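Local coordinates for protein beta-L-arabinobiosidase (Bacteroides thetaiotaomicron, PDB 5MQR) that probably hydrolyses arabinose-containing glycosidic linkages of plant pectin, and may have exo-alpha-sialidase activity, at residues A[617-622]-A[1055-1060]; A[1064-1069]-A[1085-1090]; A[102-107]-A[119-124]. One frame throughout, in Å; residues are numbered along the deposited sequence.

Contact 1: residues A[617-622]-A[1055-1060]; sequences SSAFLK and CLDNVL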
loop_
_atom_site.group_PDB
_atom_site.type_symbol
_atom_site.label_atom_id
_atom_site.label_comp_id
_atom_site.label_asym_id
_atom_site.label_seq_id
_atom_site.Cartn_x
_atom_site.Cartn_y
_atom_site.Cartn_z
ATOM N N SER A 617 3.046 -7.471 -12.858
ATOM C CA SER A 617 1.757 -7.966 -12.398
ATOM C C SER A 617 1.616 -7.918 -10.840
ATOM O O SER A 617 0.497 -8.078 -10.306
ATOM C CB SER A 617 1.583 -9.398 -12.947
ATOM O OG SER A 617 2.829 -10.141 -12.859
ATOM N N SER A 618 2.736 -7.715 -10.134
ATOM C CA SER A 618 2.778 -7.573 -8.679
ATOM C C SER A 618 2.536 -6.122 -8.281
ATOM O O SER A 618 3.233 -5.251 -8.718
ATOM C CB SER A 618 4.135 -8.019 -8.143
ATOM O OG SER A 618 4.101 -8.229 -6.730
ATOM N N ALA A 619 1.556 -5.874 -7.425
ATOM C CA ALA A 619 1.120 -4.510 -7.119
ATOM C C ALA A 619 1.952 -3.791 -6.040
ATOM O O ALA A 619 2.109 -2.585 -6.115
ATOM C CB ALA A 619 -0.362 -4.530 -6.723
ATOM N N PHE A 620 2.410 -4.520 -5.025
ATOM C CA PHE A 620 3.174 -3.970 -3.904
ATOM C C PHE A 620 4.564 -4.600 -3.816
ATOM O O PHE A 620 5.568 -3.875 -3.742
ATOM C CB PHE A 620 2.405 -4.142 -2.592
ATOM C CG PHE A 620 1.138 -3.354 -2.540
ATOM C CD1 PHE A 620 -0.002 -3.789 -3.237
ATOM C CD2 PHE A 620 1.077 -2.151 -1.845
ATOM C CE1 PHE A 620 -1.176 -3.055 -3.227
ATOM C CE2 PHE A 620 -0.094 -1.410 -1.836
ATOM C CZ PHE A 620 -1.216 -1.863 -2.537
ATOM N N LEU A 621 4.660 -5.927 -3.870
ATOM C CA LEU A 621 5.963 -6.589 -3.756
ATOM C C LEU A 621 6.686 -6.653 -5.092
ATOM O O LEU A 621 6.052 -6.742 -6.151
ATOM C CB LEU A 621 5.786 -8.015 -3.199
ATOM C CG LEU A 621 5.028 -8.115 -1.863
ATOM C CD1 LEU A 621 4.940 -9.564 -1.404
ATOM C CD2 LEU A 621 5.654 -7.242 -0.777
ATOM N N LYS A 622 8.018 -6.618 -5.027
ATOM C CA LYS A 622 8.863 -6.722 -6.199
ATOM C C LYS A 622 9.892 -7.826 -6.020
ATOM O O LYS A 622 10.471 -7.998 -4.941
ATOM C CB LYS A 622 9.560 -5.382 -6.469
ATOM C CG LYS A 622 8.597 -4.210 -6.789
ATOM C CD LYS A 622 7.881 -4.399 -8.127
ATOM C CE LYS A 622 6.424 -3.890 -8.134
ATOM N NZ LYS A 622 5.809 -4.054 -9.512
ATOM N N CYS A 1055 1.884 -10.060 3.163
ATOM C CA CYS A 1055 1.316 -9.860 1.842
ATOM C C CYS A 1055 1.596 -11.024 0.924
ATOM O O CYS A 1055 2.708 -11.515 0.867
ATOM C CB CYS A 1055 1.885 -8.569 1.237
ATOM S SG CYS A 1055 1.416 -8.295 -0.478
ATOM N N LEU A 1056 0.567 -11.462 0.224
ATOM C CA LEU A 1056 0.723 -12.370 -0.903
ATOM C C LEU A 1056 0.330 -11.609 -2.143
ATOM O O LEU A 1056 -0.757 -11.093 -2.242
ATOM C CB LEU A 1056 -0.147 -13.605 -0.762
ATOM C CG LEU A 1056 -0.021 -14.628 -1.897
ATOM C CD1 LEU A 1056 1.311 -15.373 -1.836
ATOM C CD2 LEU A 1056 -1.185 -15.606 -1.833
ATOM N N ASP A 1057 1.235 -11.567 -3.100
ATOM C CA ASP A 1057 1.101 -10.720 -4.273
ATOM C C ASP A 1057 1.451 -11.524 -5.504
ATOM O O ASP A 1057 2.003 -12.629 -5.420
ATOM C CB ASP A 1057 2.066 -9.557 -4.137
ATOM C CG ASP A 1057 1.581 -8.287 -4.796
ATOM O OD1 ASP A 1057 0.666 -8.292 -5.647
ATOM O OD2 ASP A 1057 2.156 -7.242 -4.454
ATOM N N ASN A 1058 1.133 -10.939 -6.647
ATOM C CA ASN A 1058 1.454 -11.490 -7.948
ATOM C C ASN A 1058 0.775 -12.841 -8.162
ATOM O O ASN A 1058 1.323 -13.691 -8.863
ATOM C CB ASN A 1058 2.985 -11.615 -8.147
ATOM C CG ASN A 1058 3.391 -11.630 -9.619
ATOM O OD1 ASN A 1058 2.709 -11.068 -10.456
ATOM N ND2 ASN A 1058 4.490 -12.272 -9.930
ATOM N N VAL A 1059 -0.418 -13.022 -7.599
ATOM C CA VAL A 1059 -1.120 -14.289 -7.751
ATOM C C VAL A 1059 -1.908 -14.239 -9.065
ATOM O O VAL A 1059 -2.707 -13.306 -9.270
ATOM C CB VAL A 1059 -2.097 -14.536 -6.583
ATOM C CG1 VAL A 1059 -2.926 -15.805 -6.819
ATOM C CG2 VAL A 1059 -1.355 -14.622 -5.260
ATOM N N LEU A 1060 -1.715 -15.225 -9.941
ATOM C CA LEU A 1060 -2.556 -15.355 -11.132
ATOM C C LEU A 1060 -3.720 -16.255 -10.797
ATOM O O LEU A 1060 -3.562 -17.458 -10.617
ATOM C CB LEU A 1060 -1.783 -15.907 -12.325
ATOM C CG LEU A 1060 -2.490 -15.838 -13.694
ATOM C CD1 LEU A 1060 -2.861 -14.397 -14.059
ATOM C CD2 LEU A 1060 -1.575 -16.428 -14.755
#
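A chi1 of -156° swings the N1058 amide away from its backbone N and brings OD1 to S617, whose OG is folded between its own backbone N and carbonyl carbon to meet it. S617 OG donates to N1058 OD1 over 2.6 Å, lying in the amide plane on a lone pair of the oxygen. D1057, next along the strand, sends its carboxylate into the loop 617-622, where successive backbone amides turn toward it. F620 N donates to D1057 OD2 at 2.8 Å on the syn lone pair, while L621 N reaches the same oxygen at 2.9 Å from the anti side, 22° out of the carboxylate plane. A619 N bonds D1057 OD1 at 3.1 Å. It shares one face of the plane with N1058 N, and T1067 OG1 on the adjacent strand is a further partner of this oxygen. The loop is also braced from within, S618 OG donating to L621 O and K622 NZ to S618 O. Beyond the carboxylate, L621 lays CG and CD1 against C1055 SG, with CD1 at 3.9 Å from the sulfur. On the strand, N1058 and V1059 both face L1066 in a G1 beta bulge, and N1058 has the positive phi (62°) of that motif. The contact thus fastens the loop following strand 600-610 to the C-terminal sheet. Because D1057 is buried and each of its oxygens accepts at least two donors, the carboxylate probably remains ionised, its charge spread over backbone N-H groups and its rotation fixed.

Contact 2: residues A[1064-1069]-A[1085-1090]; sequences HNLTIL and IFVNGK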
loop_
_atom_site.group_PDB
_atom_site.type_symbol
_atom_site.label_atom_id
_atom_site.label_comp_id
_atom_site.label_asym_id
_atom_site.label_seq_id
_atom_site.Cartn_x
_atom_site.Cartn_y
_atom_site.Cartn_z
ATOM N N HIS A 1064 -6.686 -12.887 -13.554
ATOM C CA HIS A 1064 -6.476 -11.614 -12.875
ATOM C C HIS A 1064 -5.297 -11.752 -11.932
ATOM O O HIS A 1064 -4.977 -12.853 -11.513
ATOM C CB HIS A 1064 -7.725 -11.251 -12.086
ATOM C CG HIS A 1064 -8.867 -10.840 -12.953
ATOM N ND1 HIS A 1064 -9.598 -11.743 -13.703
ATOM C CD2 HIS A 1064 -9.386 -9.617 -13.218
ATOM C CE1 HIS A 1064 -10.525 -11.093 -14.384
ATOM N NE2 HIS A 1064 -10.420 -9.804 -14.104
ATOM N N ASN A 1065 -4.651 -10.642 -11.623
ATOM C CA ASN A 1065 -3.518 -10.615 -10.703
ATOM C C ASN A 1065 -3.989 -10.197 -9.315
ATOM O O ASN A 1065 -4.454 -9.070 -9.167
ATOM C CB ASN A 1065 -2.449 -9.645 -11.202
ATOM C CG ASN A 1065 -1.866 -10.078 -12.538
ATOM O OD1 ASN A 1065 -1.384 -11.199 -12.678
ATOM N ND2 ASN A 1065 -1.929 -9.211 -13.518
ATOM N N LEU A 1066 -3.899 -11.083 -8.313
ATOM C CA LEU A 1066 -4.409 -10.744 -6.980
ATOM C C LEU A 1066 -3.321 -10.419 -6.017
ATOM O O LEU A 1066 -2.196 -10.938 -6.108
ATOM C CB LEU A 1066 -5.296 -11.840 -6.350
ATOM C CG LEU A 1066 -6.473 -12.444 -7.112
ATOM C CD1 LEU A 1066 -7.388 -13.254 -6.182
ATOM C CD2 LEU A 1066 -7.272 -11.420 -7.843
ATOM N N THR A 1067 -3.690 -9.569 -5.070
ATOM C CA THR A 1067 -2.855 -9.245 -3.922
ATOM C C THR A 1067 -3.704 -9.362 -2.680
ATOM O O THR A 1067 -4.828 -8.883 -2.656
ATOM C CB THR A 1067 -2.365 -7.799 -3.998
ATOM O OG1 THR A 1067 -1.843 -7.565 -5.296
ATOM C CG2 THR A 1067 -1.333 -7.506 -2.952
ATOM N N ILE A 1068 -3.168 -9.987 -1.649
ATOM C CA ILE A 1068 -3.845 -10.042 -0.362
ATOM C C ILE A 1068 -2.842 -9.532 0.644
ATOM O O ILE A 1068 -1.736 -10.037 0.727
ATOM C CB ILE A 1068 -4.237 -11.490 0.029
ATOM C CG1 ILE A 1068 -5.218 -12.077 -0.991
ATOM C CG2 ILE A 1068 -4.798 -11.531 1.450
ATOM C CD1 ILE A 1068 -5.283 -13.586 -0.973
ATOM N N LEU A 1069 -3.255 -8.548 1.418
ATOM C CA LEU A 1069 -2.395 -7.992 2.400
ATOM C C LEU A 1069 -3.088 -7.599 3.682
ATOM O O LEU A 1069 -4.302 -7.363 3.733
ATOM C CB LEU A 1069 -1.625 -6.807 1.817
ATOM C CG LEU A 1069 -2.327 -5.517 1.392
ATOM C CD1 LEU A 1069 -2.636 -4.603 2.584
ATOM C CD2 LEU A 1069 -1.441 -4.791 0.373
ATOM N N ILE A 1085 -7.778 -6.851 -0.293
ATOM C CA ILE A 1085 -7.624 -7.633 -1.508
ATOM C C ILE A 1085 -7.544 -6.655 -2.667
ATOM O O ILE A 1085 -8.377 -5.750 -2.755
ATOM C CB ILE A 1085 -8.835 -8.528 -1.757
ATOM C CG1 ILE A 1085 -8.952 -9.543 -0.619
ATOM C CG2 ILE A 1085 -8.729 -9.234 -3.120
ATOM C CD1 ILE A 1085 -10.269 -10.291 -0.609
ATOM N N PHE A 1086 -6.566 -6.857 -3.552
ATOM C CA PHE A 1086 -6.472 -6.080 -4.772
ATOM C C PHE A 1086 -6.604 -7.008 -5.974
ATOM O O PHE A 1086 -6.116 -8.131 -5.961
ATOM C CB PHE A 1086 -5.162 -5.280 -4.844
ATOM C CG PHE A 1086 -5.016 -4.231 -3.763
ATOM C CD1 PHE A 1086 -4.690 -4.589 -2.458
ATOM C CD2 PHE A 1086 -5.166 -2.865 -4.058
ATOM C CE1 PHE A 1086 -4.553 -3.627 -1.453
ATOM C CE2 PHE A 1086 -5.040 -1.893 -3.058
ATOM C CZ PHE A 1086 -4.719 -2.277 -1.750
ATOM N N VAL A 1087 -7.273 -6.499 -7.004
ATOM C CA VAL A 1087 -7.364 -7.119 -8.319
ATOM C C VAL A 1087 -6.698 -6.163 -9.315
ATOM O O VAL A 1087 -7.147 -5.025 -9.463
ATOM C CB VAL A 1087 -8.837 -7.339 -8.703
ATOM C CG1 VAL A 1087 -8.973 -7.925 -10.111
ATOM C CG2 VAL A 1087 -9.501 -8.215 -7.657
ATOM N N ASN A 1088 -5.644 -6.621 -9.987
ATOM C CA ASN A 1088 -4.839 -5.791 -10.896
ATOM C C ASN A 1088 -4.524 -4.431 -10.296
ATOM O O ASN A 1088 -4.657 -3.395 -10.945
ATOM C CB ASN A 1088 -5.533 -5.663 -12.246
ATOM C CG ASN A 1088 -5.778 -7.021 -12.891
ATOM O OD1 ASN A 1088 -5.163 -8.023 -12.532
ATOM N ND2 ASN A 1088 -6.694 -7.063 -13.829
ATOM N N GLY A 1089 -4.116 -4.465 -9.032
ATOM C CA GLY A 1089 -3.740 -3.277 -8.288
ATOM C C GLY A 1089 -4.834 -2.332 -7.858
ATOM O O GLY A 1089 -4.526 -1.260 -7.356
ATOM N N LYS A 1090 -6.096 -2.704 -8.056
ATOM C CA LYS A 1090 -7.240 -1.906 -7.603
ATOM C C LYS A 1090 -7.914 -2.655 -6.462
ATOM O O LYS A 1090 -8.183 -3.872 -6.569
ATOM C CB LYS A 1090 -8.223 -1.678 -8.749
ATOM C CG LYS A 1090 -7.635 -0.890 -9.916
ATOM C CD LYS A 1090 -7.327 0.563 -9.523
ATOM C CE LYS A 1090 -6.900 1.426 -10.715
ATOM N NZ LYS A 1090 -6.033 2.591 -10.280
HETATM O O HOH W 1 -3.432 -6.973 -7.565
#
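T1067 and F1086 form a hydrogen-bonded antiparallel pair, F1086 N to T1067 O at 2.8 Å and T1067 N to F1086 O at 3.0 Å, in strands whose short axes run at 165° to each other. At the turn end the pairing passes to a side chain. N1088 OD1 accepts N1065 N at 2.8 Å, nearly in line with its own C=O, while N1088 N returns a bond to N1065 O. The planes of the N1088 amide and the H1064 imidazole are nearly parallel, 7° apart, with ND2 of N1088 near CD2 of H1064, and H1064 CD2 also meets V1087 CG1 at 3.6 Å. H1064 ND1 is engaged by H1062 O, and N1065 OD1 by R723. N1088 and G1089 are the central residues of a type I' turn from V1087 to K1090, the tight reversal of a two-residue beta hairpin that leads from strand 1082-1087 into strand 1090-1095. A water beside this turn accepts from G1089 N and donates to both N1065 O and T1067 OG1, which also bonds D1057 on the adjacent strand. L1066 and V1087 lie side by side, CD2 of the leucine 3.9 Å from CG2 of the valine, on the face that packs against strand 1040-1042. On the face of T1067, the F1086 ring brings CE1 within 3.8 Å of L1069 CD2, the leucine branch being turned toward the ring by a chi1 of 66°.

Contact 3: residues A[102-107]-A[119-124]; sequences PSQTFL and PEIVFP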
loop_
_atom_site.group_PDB
_atom_site.type_symbol
_atom_site.label_atom_id
_atom_site.label_comp_id
_atom_site.label_asym_id
_atom_site.label_seq_id
_atom_site.Cartn_x
_atom_site.Cartn_y
_atom_site.Cartn_z
ATOM N N PRO A 102 0.596 49.781 6.297
ATOM C CA PRO A 102 -0.440 49.148 7.123
ATOM C C PRO A 102 -0.440 47.621 7.061
ATOM O O PRO A 102 0.352 47.015 6.348
ATOM C CB PRO A 102 -1.758 49.751 6.577
ATOM C CG PRO A 102 -1.440 50.172 5.179
ATOM C CD PRO A 102 0.018 50.548 5.173
ATOM N N SER A 103 -1.318 47.021 7.848
ATOM C CA SER A 103 -1.302 45.596 8.084
ATOM C C SER A 103 -2.694 45.185 8.504
ATOM O O SER A 103 -3.337 45.890 9.304
ATOM C CB SER A 103 -0.291 45.276 9.197
ATOM O OG SER A 103 -0.078 43.881 9.353
ATOM N N GLN A 104 -3.157 44.054 7.984
ATOM C CA GLN A 104 -4.494 43.569 8.280
ATOM C C GLN A 104 -4.571 42.082 8.073
ATOM O O GLN A 104 -3.619 41.489 7.564
ATOM C CB GLN A 104 -5.519 44.247 7.382
ATOM C CG GLN A 104 -5.347 43.928 5.916
ATOM C CD GLN A 104 -6.032 44.924 5.003
ATOM O OE1 GLN A 104 -6.435 46.011 5.414
ATOM N NE2 GLN A 104 -6.166 44.544 3.738
ATOM N N THR A 105 -5.711 41.500 8.450
ATOM C CA THR A 105 -5.958 40.072 8.322
ATOM C C THR A 105 -7.159 39.817 7.408
ATOM O O THR A 105 -8.197 40.450 7.561
ATOM C CB THR A 105 -6.192 39.468 9.721
ATOM O OG1 THR A 105 -5.017 39.687 10.511
ATOM C CG2 THR A 105 -6.536 37.935 9.662
ATOM N N PHE A 106 -6.976 38.897 6.465
ATOM C CA PHE A 106 -7.973 38.522 5.454
ATOM C C PHE A 106 -8.609 37.175 5.795
ATOM O O PHE A 106 -7.977 36.337 6.450
ATOM C CB PHE A 106 -7.329 38.369 4.088
ATOM C CG PHE A 106 -7.036 39.661 3.375
ATOM C CD1 PHE A 106 -8.074 40.451 2.890
ATOM C CD2 PHE A 106 -5.729 40.033 3.097
ATOM C CE1 PHE A 106 -7.804 41.623 2.170
ATOM C CE2 PHE A 106 -5.452 41.180 2.377
ATOM C CZ PHE A 106 -6.489 41.983 1.909
ATOM N N LEU A 107 -9.845 36.982 5.341
ATOM C CA LEU A 107 -10.548 35.694 5.429
ATOM C C LEU A 107 -11.165 35.293 4.087
ATOM O O LEU A 107 -11.759 36.139 3.386
ATOM C CB LEU A 107 -11.674 35.751 6.451
ATOM C CG LEU A 107 -12.428 34.458 6.765
ATOM C CD1 LEU A 107 -11.556 33.532 7.613
ATOM C CD2 LEU A 107 -13.732 34.767 7.467
ATOM N N PRO A 119 -10.821 37.228 -0.718
ATOM C CA PRO A 119 -10.365 37.662 0.610
ATOM C C PRO A 119 -11.207 38.826 1.053
ATOM O O PRO A 119 -11.447 39.740 0.277
ATOM C CB PRO A 119 -8.922 38.124 0.388
ATOM C CG PRO A 119 -8.496 37.454 -0.858
ATOM C CD PRO A 119 -9.713 37.125 -1.681
ATOM N N GLU A 120 -11.661 38.755 2.288
ATOM C CA GLU A 120 -12.498 39.754 2.898
ATOM C C GLU A 120 -11.698 40.225 4.116
ATOM O O GLU A 120 -11.188 39.387 4.863
ATOM C CB GLU A 120 -13.788 39.056 3.329
ATOM C CG GLU A 120 -15.082 39.749 2.984
ATOM C CD GLU A 120 -16.291 39.059 3.622
ATOM O OE1 GLU A 120 -16.426 37.822 3.471
ATOM O OE2 GLU A 120 -17.096 39.757 4.280
ATOM N N ILE A 121 -11.588 41.534 4.337
ATOM C CA ILE A 121 -10.868 42.035 5.513
ATOM C C ILE A 121 -11.660 41.653 6.769
ATOM O O ILE A 121 -12.824 42.039 6.916
ATOM C CB ILE A 121 -10.630 43.560 5.465
ATOM C CG1 ILE A 121 -9.724 43.936 4.268
ATOM C CG2 ILE A 121 -9.981 44.058 6.757
ATOM C CD1 ILE A 121 -9.845 45.383 3.836
ATOM N N VAL A 122 -11.036 40.882 7.655
ATOM C CA VAL A 122 -11.713 40.359 8.854
ATOM C C VAL A 122 -11.219 41.074 10.126
ATOM O O VAL A 122 -11.991 41.273 11.045
ATOM C CB VAL A 122 -11.644 38.807 8.912
ATOM C CG1 VAL A 122 -10.228 38.290 9.149
ATOM C CG2 VAL A 122 -12.605 38.259 9.947
ATOM N N PHE A 123 -9.949 41.473 10.155
ATOM C CA PHE A 123 -9.458 42.453 11.129
ATOM C C PHE A 123 -8.724 43.565 10.360
ATOM O O PHE A 123 -7.748 43.280 9.683
ATOM C CB PHE A 123 -8.555 41.795 12.162
ATOM C CG PHE A 123 -9.255 40.742 12.991
ATOM C CD1 PHE A 123 -10.288 41.089 13.838
ATOM C CD2 PHE A 123 -8.890 39.406 12.910
ATOM C CE1 PHE A 123 -10.938 40.147 14.601
ATOM C CE2 PHE A 123 -9.543 38.449 13.676
ATOM C CZ PHE A 123 -10.568 38.828 14.523
ATOM N N PRO A 124 -9.220 44.821 10.431
ATOM C CA PRO A 124 -8.685 45.895 9.617
ATOM C C PRO A 124 -7.485 46.605 10.269
ATOM O O PRO A 124 -7.180 46.342 11.438
ATOM C CB PRO A 124 -9.885 46.865 9.519
ATOM C CG PRO A 124 -10.581 46.729 10.811
ATOM C CD PRO A 124 -10.332 45.311 11.283
#
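Q104 CB starts close to the backbone of the opposing strand, 3.3 Å from F123 O. Chi1, at 64°, tucks CG over the main chain of its own residue, and from there the chain runs extended across I121 at about a right angle. CD lies 3.9 Å from I121 CG1, OE1 approaches I121 CD1, and NE2 ends 3.6 Å from I121 CG1. Cut back to an alanine, this position would lose the amide, and CG1 and CD1 of I121 are likely to be left without that cover. CE1 of F106 approaches I121 CG1 as well, and its CD1 meets P119 CB at 3.5 Å. V122 and F123 both face T105 in a classic beta bulge: T105 O accepts V122 N at 2.9 Å and F123 N at 3.3 Å, while T105 N donates to F123 O. T105 CB lies at the edge of the F123 ring. Strand 120-123 is outermost in a four-stranded antiparallel sheet, consistent with a blade of the N-terminal beta propeller. The F106 ring meets Y91 of strand 86-94, whereas T105, L107 and F123 pack against strand 148-157 or strand 186-192 of the next sheet.

Contacts 1 and 2 adjoin, their centres about 7 Å apart, and share one C-terminal sheet in which strands 1053-1061 and 1064-1071 are neighbours. The rings of F620 and F1086 also meet between them. Contact 1 is buried and polar, a loop from distant sequence gripped by side-chain oxygens. Contact 2 is only partly buried and pairs nearby strands through their backbones, its turn end reaching the exposed N1088. Contact 3, likewise a local hairpin pairing but mostly buried, belongs to the propeller, its centre about 54 Å from that of contact 1. There the flanking chemistry is chiefly apolar and aromatic, and a bulge interrupts the regular register kept by contact 2.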